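Major capsid protein (Faustovirus, PDB 5J7O) forms the double jelly-roll building block of the viral capsid shell, assembling as a trimer that probably packs into the icosahedral coat around the DNA genome. Local coordinates at the interface of chains A and B. Sequence-based numbering; all coordinates share one arbitrary frame. Chains: chain A/B, major capsid protein.

Contact 1: the interface of chains A and B. Residues chain A 274, 276; chain B 176, 229, 280, 284-286, 465.
A:Arg274 reaches across to chain B through both backbone and side chain. Its N and O pair with O and N of B:Val280 in an antiparallel bridge, the link from A:Arg274 N to B:Val280 O measuring 3.2 Å. From CB the chain turns to set CG between the backbone N and the carbonyl carbon (chi1 52°), then runs extended to NE, which carries the guanidinium over B:Val280 and toward polar groups of chain B. On the way A:Arg274 CG lies 3.8 Å from the methyl CG2 of B:Val280, with the methyl of B:Thr285 also at its flank. A:Arg274 NE donates to the hydroxyl OG1 of B:Thr285 at 3.1 Å, with the oxygen close to the guanidinium plane. A:Arg274 NH2 makes a salt bridge to the carboxylate OE2 of B:Glu229 at 3.2 Å. It meets the syn side of that oxygen from somewhat out of the carboxylate plane; the bond is bent, the oxygen lies 29° out of the guanidinium plane, and the two planes are 52° apart. B:Thr285 OG1 in turn donates to OE1 of B:Glu229 at 3.0 Å, so hydroxyl, carboxylate and guanidinium close a ring of bonds that limits rotation of the arginine tip. A:Arg274 NH1 comes within 3.3 Å of NH2 of B:Arg176; the carboxylate nearby probably offsets part of this positive charge. B:Arg176 is itself held flat between B:Pro286 CG and the indole of B:Trp465, while its NE donates to the carbonyl O of B:Gln284. OE1 of B:Gln284 takes the backbone N of B:Glu229 at 2.8 Å, which probably helps position the residue. Beside the bridge, CD1 of A:Leu276 packs on CG1 of B:Val280. In the fold, the start of strand 273-280 of chain A meets the end of the same strand in chain B, while the arginine tip lies among loop residues, strand 174-177 and helix 464-467 of chain B.

Contact 2: the interface of chains A and B. Residues chain A 209, 222, 298, 304; chain B 548, 551-552.
The indole of B:Trp551 is laid against chain A, with A:Pro298 and A:Trp222 on one face. CG of A:Pro298 stands 3.7 Å from the ring plane of B:Trp551, above the outer edge of the ring, and CB of A:Pro298 lies 3.6 Å from CH2 of the B:Trp551 benzo ring. On the same face but toward the pyrrole end, A:Trp222 brings the benzo edge of its indole: CE3 lies 3.5 Å from the ring nitrogen NE1 of B:Trp551, and CZ3 is 3.9 Å from its CZ2. The two indoles are near parallel, roughly 24° apart, and displaced, the benzo edge of A:Trp222 lying above the NE1–CZ2 edge of B:Trp551. At the CZ2 edge, A:Tyr209 points in against the indole, its phenol OH 3.6 Å from CZ2 of B:Trp551 and displaced toward the face turned away from the proline. NH1 of A:Arg304 approaches CH2 from that same side, across the long axis of the indole, with guanidinium and ring planes 34° apart. A bend at CG–CD turns NE of A:Arg304 alongside the indole, and NH1 ends beside CH2. The aliphatic part passes B:Asn552: CG of A:Arg304 lies 3.6 Å from the amide OD1 of B:Asn552, the arginine and asparagine side chains running antiparallel past one another. With chi1 at 170°, the CB–CG bond of B:Trp551 points away from the backbone N, directing the indole off helix 542-552 onto chain A. B:Trp551 is thus lined on chain A by groups from helices 203-212 and 216-225, the end of strand 293-298 and the 3-10 turn 302-304. By burying much of its contact surface in one indole, the patch probably helps set how neighbouring subunits are placed in the capsomer.

Contact 1: the interface of chains A and B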
ATOM      1  N   ARG A 274       9.344 -16.620  -2.372  1.00 37.23           N
ATOM      2  CA  ARG A 274       9.627 -16.335  -0.974  1.00 37.56           C
ATOM      3  C   ARG A 274       8.574 -15.371  -0.445  1.00 38.21           C
ATOM      4  O   ARG A 274       7.921 -14.655  -1.209  1.00 39.08           O
ATOM      5  CB  ARG A 274      11.025 -15.733  -0.795  1.00 35.64           C
ATOM      6  CG  ARG A 274      11.271 -14.543  -1.700  1.00 35.82           C
ATOM      7  CD  ARG A 274      12.586 -13.852  -1.413  1.00 35.66           C
ATOM      8  NE  ARG A 274      12.849 -12.809  -2.399  1.00 37.53           N
ATOM      9  CZ  ARG A 274      13.727 -11.826  -2.238  1.00 40.03           C
ATOM     10  NH1 ARG A 274      14.432 -11.740  -1.118  1.00 40.50           N
ATOM     11  NH2 ARG A 274      13.894 -10.924  -3.194  1.00 41.45           N
ATOM     12  N   LEU A 276       7.072 -12.158   1.821  1.00 38.29           N
ATOM     13  CA  LEU A 276       7.299 -10.857   2.426  1.00 38.28           C
ATOM     14  C   LEU A 276       6.425 -10.730   3.666  1.00 41.07           C
ATOM     15  O   LEU A 276       5.316 -11.269   3.722  1.00 43.01           O
ATOM     16  CB  LEU A 276       6.975  -9.714   1.457  1.00 35.96           C
ATOM     17  CG  LEU A 276       7.741  -9.592   0.141  1.00 34.15           C
ATOM     18  CD1 LEU A 276       7.259  -8.369  -0.625  1.00 31.45           C
ATOM     19  CD2 LEU A 276       9.239  -9.521   0.385  1.00 34.62           C
TER
ATOM     20  N   ARG B 176      19.985 -14.341  -9.052  1.00 34.98           N
ATOM     21  CA  ARG B 176      19.049 -13.270  -8.764  1.00 33.89           C
ATOM     22  C   ARG B 176      19.553 -12.007  -9.438  1.00 32.43           C
ATOM     23  O   ARG B 176      20.752 -11.860  -9.688  1.00 31.45           O
ATOM     24  CB  ARG B 176      18.905 -13.030  -7.259  1.00 33.68           C
ATOM     25  CG  ARG B 176      19.642 -11.798  -6.767  1.00 34.51           C
ATOM     26  CD  ARG B 176      19.860 -11.849  -5.269  1.00 35.53           C
ATOM     27  NE  ARG B 176      18.610 -11.887  -4.512  1.00 38.40           N
ATOM     28  CZ  ARG B 176      18.508 -12.322  -3.258  1.00 40.66           C
ATOM     29  NH1 ARG B 176      19.579 -12.773  -2.616  1.00 43.09           N
ATOM     30  NH2 ARG B 176      17.334 -12.312  -2.643  1.00 40.13           N
ATOM     31  N   GLU B 229      10.579  -6.946  -9.244  1.00 35.44           N
ATOM     32  CA  GLU B 229       9.461  -7.845  -9.001  1.00 36.85           C
ATOM     33  C   GLU B 229       8.352  -7.123  -8.244  1.00 36.33           C
ATOM     34  O   GLU B 229       8.595  -6.180  -7.485  1.00 37.03           O
ATOM     35  CB  GLU B 229       9.924  -9.077  -8.221  1.00 39.50           C
ATOM     36  CG  GLU B 229      10.466  -8.775  -6.834  1.00 42.99           C
ATOM     37  CD  GLU B 229      11.121  -9.981  -6.189  1.00 48.21           C
ATOM     38  OE1 GLU B 229      11.211 -11.037  -6.852  1.00 50.03           O
ATOM     39  OE2 GLU B 229      11.550  -9.873  -5.022  1.00 52.05           O
ATOM     40  N   VAL B 280       6.717 -12.881  -3.507  1.00 36.77           N
ATOM     41  CA  VAL B 280       7.387 -12.414  -4.710  1.00 33.53           C
ATOM     42  C   VAL B 280       8.092 -13.600  -5.345  1.00 32.63           C
ATOM     43  O   VAL B 280       8.552 -14.517  -4.656  1.00 31.88           O
ATOM     44  CB  VAL B 280       8.382 -11.269  -4.413  1.00 30.92           C
ATOM     45  CG1 VAL B 280       7.642 -10.027  -3.936  1.00 30.28           C
ATOM     46  CG2 VAL B 280       9.408 -11.709  -3.379  1.00 30.89           C
ATOM     47  N   GLN B 284      14.248 -10.581  -8.624  1.00 33.57           N
ATOM     48  CA  GLN B 284      15.047 -10.469  -7.409  1.00 34.44           C
ATOM     49  C   GLN B 284      15.005 -11.721  -6.544  1.00 36.11           C
ATOM     50  O   GLN B 284      15.855 -11.871  -5.658  1.00 35.83           O
ATOM     51  CB  GLN B 284      14.594  -9.263  -6.579  1.00 32.24           C
ATOM     52  CG  GLN B 284      15.076  -7.922  -7.113  1.00 29.82           C
ATOM     53  CD  GLN B 284      14.360  -7.496  -8.380  1.00 29.22           C
ATOM     54  OE1 GLN B 284      13.150  -7.678  -8.514  1.00 29.51           O
ATOM     55  NE2 GLN B 284      15.106  -6.926  -9.318  1.00 27.65           N
ATOM     56  N   THR B 285      14.050 -12.613  -6.773  1.00 37.63           N
ATOM     57  CA  THR B 285      13.971 -13.849  -6.000  1.00 36.45           C
ATOM     58  C   THR B 285      14.918 -14.890  -6.589  1.00 38.18           C
ATOM     59  O   THR B 285      14.871 -15.148  -7.796  1.00 39.80           O
ATOM     60  CB  THR B 285      12.539 -14.382  -5.987  1.00 36.88           C
ATOM     61  OG1 THR B 285      11.703 -13.497  -5.232  1.00 38.53           O
ATOM     62  CG2 THR B 285      12.487 -15.768  -5.364  1.00 36.16           C
ATOM     63  N   PRO B 286      15.785 -15.497  -5.779  1.00 38.41           N
ATOM     64  CA  PRO B 286      16.762 -16.454  -6.322  1.00 38.57           C
ATOM     65  C   PRO B 286      16.077 -17.676  -6.916  1.00 39.27           C
ATOM     66  O   PRO B 286      15.195 -18.276  -6.299  1.00 40.05           O
ATOM     67  CB  PRO B 286      17.613 -16.824  -5.100  1.00 39.26           C
ATOM     68  CG  PRO B 286      17.369 -15.730  -4.106  1.00 38.09           C
ATOM     69  CD  PRO B 286      15.959 -15.288  -4.333  1.00 36.99           C
ATOM     70  N   TRP B 465      23.430  -6.440  -3.910  1.00 41.63           N
ATOM     71  CA  TRP B 465      22.289  -6.537  -4.815  1.00 41.11           C
ATOM     72  C   TRP B 465      21.096  -5.725  -4.323  1.00 41.49           C
ATOM     73  O   TRP B 465      20.254  -5.320  -5.134  1.00 41.23           O
ATOM     74  CB  TRP B 465      21.883  -8.002  -4.990  1.00 40.13           C
ATOM     75  CG  TRP B 465      21.342  -8.620  -3.736  1.00 39.14           C
ATOM     76  CD1 TRP B 465      22.057  -9.238  -2.752  1.00 38.47           C
ATOM     77  CD2 TRP B 465      19.969  -8.682  -3.333  1.00 38.17           C
ATOM     78  NE1 TRP B 465      21.215  -9.682  -1.761  1.00 37.53           N
ATOM     79  CE2 TRP B 465      19.926  -9.351  -2.094  1.00 38.05           C
ATOM     80  CE3 TRP B 465      18.771  -8.234  -3.899  1.00 40.17           C
ATOM     81  CZ2 TRP B 465      18.734  -9.584  -1.411  1.00 39.27           C
ATOM     82  CZ3 TRP B 465      17.590  -8.467  -3.220  1.00 41.03           C
ATOM     83  CH2 TRP B 465      17.580  -9.136  -1.990  1.00 40.26           C
TER

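Contact 2: the interface of chains A and B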
ATOM      1  N   TYR A 209      -7.846  15.662   9.450  1.00 38.95           N
ATOM      2  CA  TYR A 209      -6.848  15.814   8.396  1.00 38.33           C
ATOM      3  C   TYR A 209      -6.118  14.501   8.157  1.00 37.41           C
ATOM      4  O   TYR A 209      -5.811  14.149   7.011  1.00 37.24           O
ATOM      5  CB  TYR A 209      -5.857  16.918   8.768  1.00 38.01           C
ATOM      6  CG  TYR A 209      -4.920  17.323   7.649  1.00 38.74           C
ATOM      7  CD1 TYR A 209      -3.779  16.581   7.363  1.00 38.37           C
ATOM      8  CD2 TYR A 209      -5.170  18.456   6.887  1.00 39.73           C
ATOM      9  CE1 TYR A 209      -2.921  16.951   6.342  1.00 38.75           C
ATOM     10  CE2 TYR A 209      -4.316  18.835   5.868  1.00 40.02           C
ATOM     11  CZ  TYR A 209      -3.195  18.080   5.599  1.00 40.27           C
ATOM     12  OH  TYR A 209      -2.343  18.453   4.585  1.00 41.99           O
ATOM     13  N   TRP A 222       4.375  12.143   6.364  1.00 27.68           N
ATOM     14  CA  TRP A 222       3.371  12.495   7.359  1.00 29.01           C
ATOM     15  C   TRP A 222       3.561  11.675   8.629  1.00 30.89           C
ATOM     16  O   TRP A 222       3.733  12.227   9.720  1.00 29.84           O
ATOM     17  CB  TRP A 222       1.975  12.283   6.770  1.00 30.18           C
ATOM     18  CG  TRP A 222       0.860  12.507   7.737  1.00 31.04           C
ATOM     19  CD1 TRP A 222       0.031  11.563   8.266  1.00 30.08           C
ATOM     20  CD2 TRP A 222       0.446  13.761   8.287  1.00 29.72           C
ATOM     21  NE1 TRP A 222      -0.876  12.152   9.112  1.00 30.52           N
ATOM     22  CE2 TRP A 222      -0.641  13.501   9.144  1.00 29.32           C
ATOM     23  CE3 TRP A 222       0.889  15.078   8.140  1.00 31.47           C
ATOM     24  CZ2 TRP A 222      -1.291  14.510   9.851  1.00 29.83           C
ATOM     25  CZ3 TRP A 222       0.244  16.078   8.841  1.00 31.13           C
ATOM     26  CH2 TRP A 222      -0.835  15.789   9.686  1.00 31.20           C
ATOM     27  N   PRO A 298       3.360  19.756  11.485  1.00 31.92           N
ATOM     28  CA  PRO A 298       2.942  20.932  10.720  1.00 31.50           C
ATOM     29  C   PRO A 298       1.699  21.559  11.325  1.00 33.42           C
ATOM     30  O   PRO A 298       0.850  20.878  11.907  1.00 36.27           O
ATOM     31  CB  PRO A 298       2.648  20.369   9.321  1.00 30.37           C
ATOM     32  CG  PRO A 298       3.118  18.933   9.344  1.00 29.43           C
ATOM     33  CD  PRO A 298       3.067  18.505  10.771  1.00 25.06           C
ATOM     34  N   ARG A 304      -0.895  28.099   4.673  1.00 42.92           N
ATOM     35  CA  ARG A 304       0.192  27.214   4.270  1.00 44.03           C
ATOM     36  C   ARG A 304       0.403  27.275   2.762  1.00 41.71           C
ATOM     37  O   ARG A 304       1.537  27.170   2.279  1.00 40.82           O
ATOM     38  CB  ARG A 304      -0.116  25.791   4.731  1.00 47.08           C
ATOM     39  CG  ARG A 304       1.054  24.828   4.705  1.00 50.61           C
ATOM     40  CD  ARG A 304       0.873  23.748   5.760  1.00 53.13           C
ATOM     41  NE  ARG A 304      -0.540  23.488   6.026  1.00 55.01           N
ATOM     42  CZ  ARG A 304      -1.300  22.675   5.301  1.00 56.73           C
ATOM     43  NH1 ARG A 304      -0.785  22.040   4.256  1.00 56.52           N
ATOM     44  NH2 ARG A 304      -2.577  22.501   5.613  1.00 57.09           N
TER
ATOM     45  N   TYR B 548       9.675  16.677   5.881  1.00 34.10           N
ATOM     46  CA  TYR B 548       8.825  17.864   5.839  1.00 33.32           C
ATOM     47  C   TYR B 548       8.745  18.453   4.435  1.00 32.31           C
ATOM     48  O   TYR B 548       7.648  18.702   3.921  1.00 32.17           O
ATOM     49  CB  TYR B 548       9.315  18.923   6.823  1.00 32.77           C
ATOM     50  CG  TYR B 548       8.486  20.178   6.726  1.00 34.24           C
ATOM     51  CD1 TYR B 548       9.022  21.357   6.229  1.00 35.21           C
ATOM     52  CD2 TYR B 548       7.146  20.167   7.086  1.00 35.04           C
ATOM     53  CE1 TYR B 548       8.252  22.500   6.124  1.00 35.22           C
ATOM     54  CE2 TYR B 548       6.370  21.300   6.982  1.00 35.08           C
ATOM     55  CZ  TYR B 548       6.927  22.464   6.503  1.00 35.63           C
ATOM     56  OH  TYR B 548       6.151  23.595   6.400  1.00 37.95           O
ATOM     57  N   TRP B 551       6.781  16.460   1.920  1.00 30.38           N
ATOM     58  CA  TRP B 551       5.369  16.438   2.292  1.00 29.71           C
ATOM     59  C   TRP B 551       4.670  17.728   1.884  1.00 32.89           C
ATOM     60  O   TRP B 551       3.555  17.696   1.349  1.00 35.67           O
ATOM     61  CB  TRP B 551       5.220  16.207   3.797  1.00 28.81           C
ATOM     62  CG  TRP B 551       3.815  16.406   4.300  1.00 30.62           C
ATOM     63  CD1 TRP B 551       2.812  15.480   4.321  1.00 31.30           C
ATOM     64  CD2 TRP B 551       3.262  17.609   4.852  1.00 30.70           C
ATOM     65  NE1 TRP B 551       1.668  16.033   4.850  1.00 32.89           N
ATOM     66  CE2 TRP B 551       1.919  17.338   5.183  1.00 31.44           C
ATOM     67  CE3 TRP B 551       3.773  18.887   5.097  1.00 31.77           C
ATOM     68  CZ2 TRP B 551       1.081  18.299   5.746  1.00 31.48           C
ATOM     69  CZ3 TRP B 551       2.940  19.838   5.655  1.00 30.73           C
ATOM     70  CH2 TRP B 551       1.610  19.540   5.973  1.00 30.75           C
ATOM     71  N   ASN B 552       5.315  18.872   2.115  1.00 31.94           N
ATOM     72  CA  ASN B 552       4.648  20.157   1.935  1.00 30.72           C
ATOM     73  C   ASN B 552       4.553  20.544   0.463  1.00 29.18           C
ATOM     74  O   ASN B 552       3.493  20.972  -0.006  1.00 31.60           O
ATOM     75  CB  ASN B 552       5.383  21.239   2.729  1.00 30.81           C
ATOM     76  CG  ASN B 552       4.691  22.586   2.660  1.00 31.49           C
ATOM     77  OD1 ASN B 552       3.641  22.789   3.269  1.00 31.64           O
ATOM     78  ND2 ASN B 552       5.284  23.521   1.926  1.00 32.14           N
TER

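The C-alpha centres of contacts 1 and 2 lie about 34 Å apart along one A–B interface, and they share no residue. Contact 1 joins strand 273-280 of both copies, used at different ends, and combines strand pairing with charge; contact 2 sets one helix of chain B, 542-552, among helices, a strand end and a turn of chain A. Each is asymmetric, with different surfaces of the same protein facing one another. Such pairing suits a closed trimer, in which every copy can offer both surfaces, and two well-separated grips would probably resist tilting of one subunit against the next.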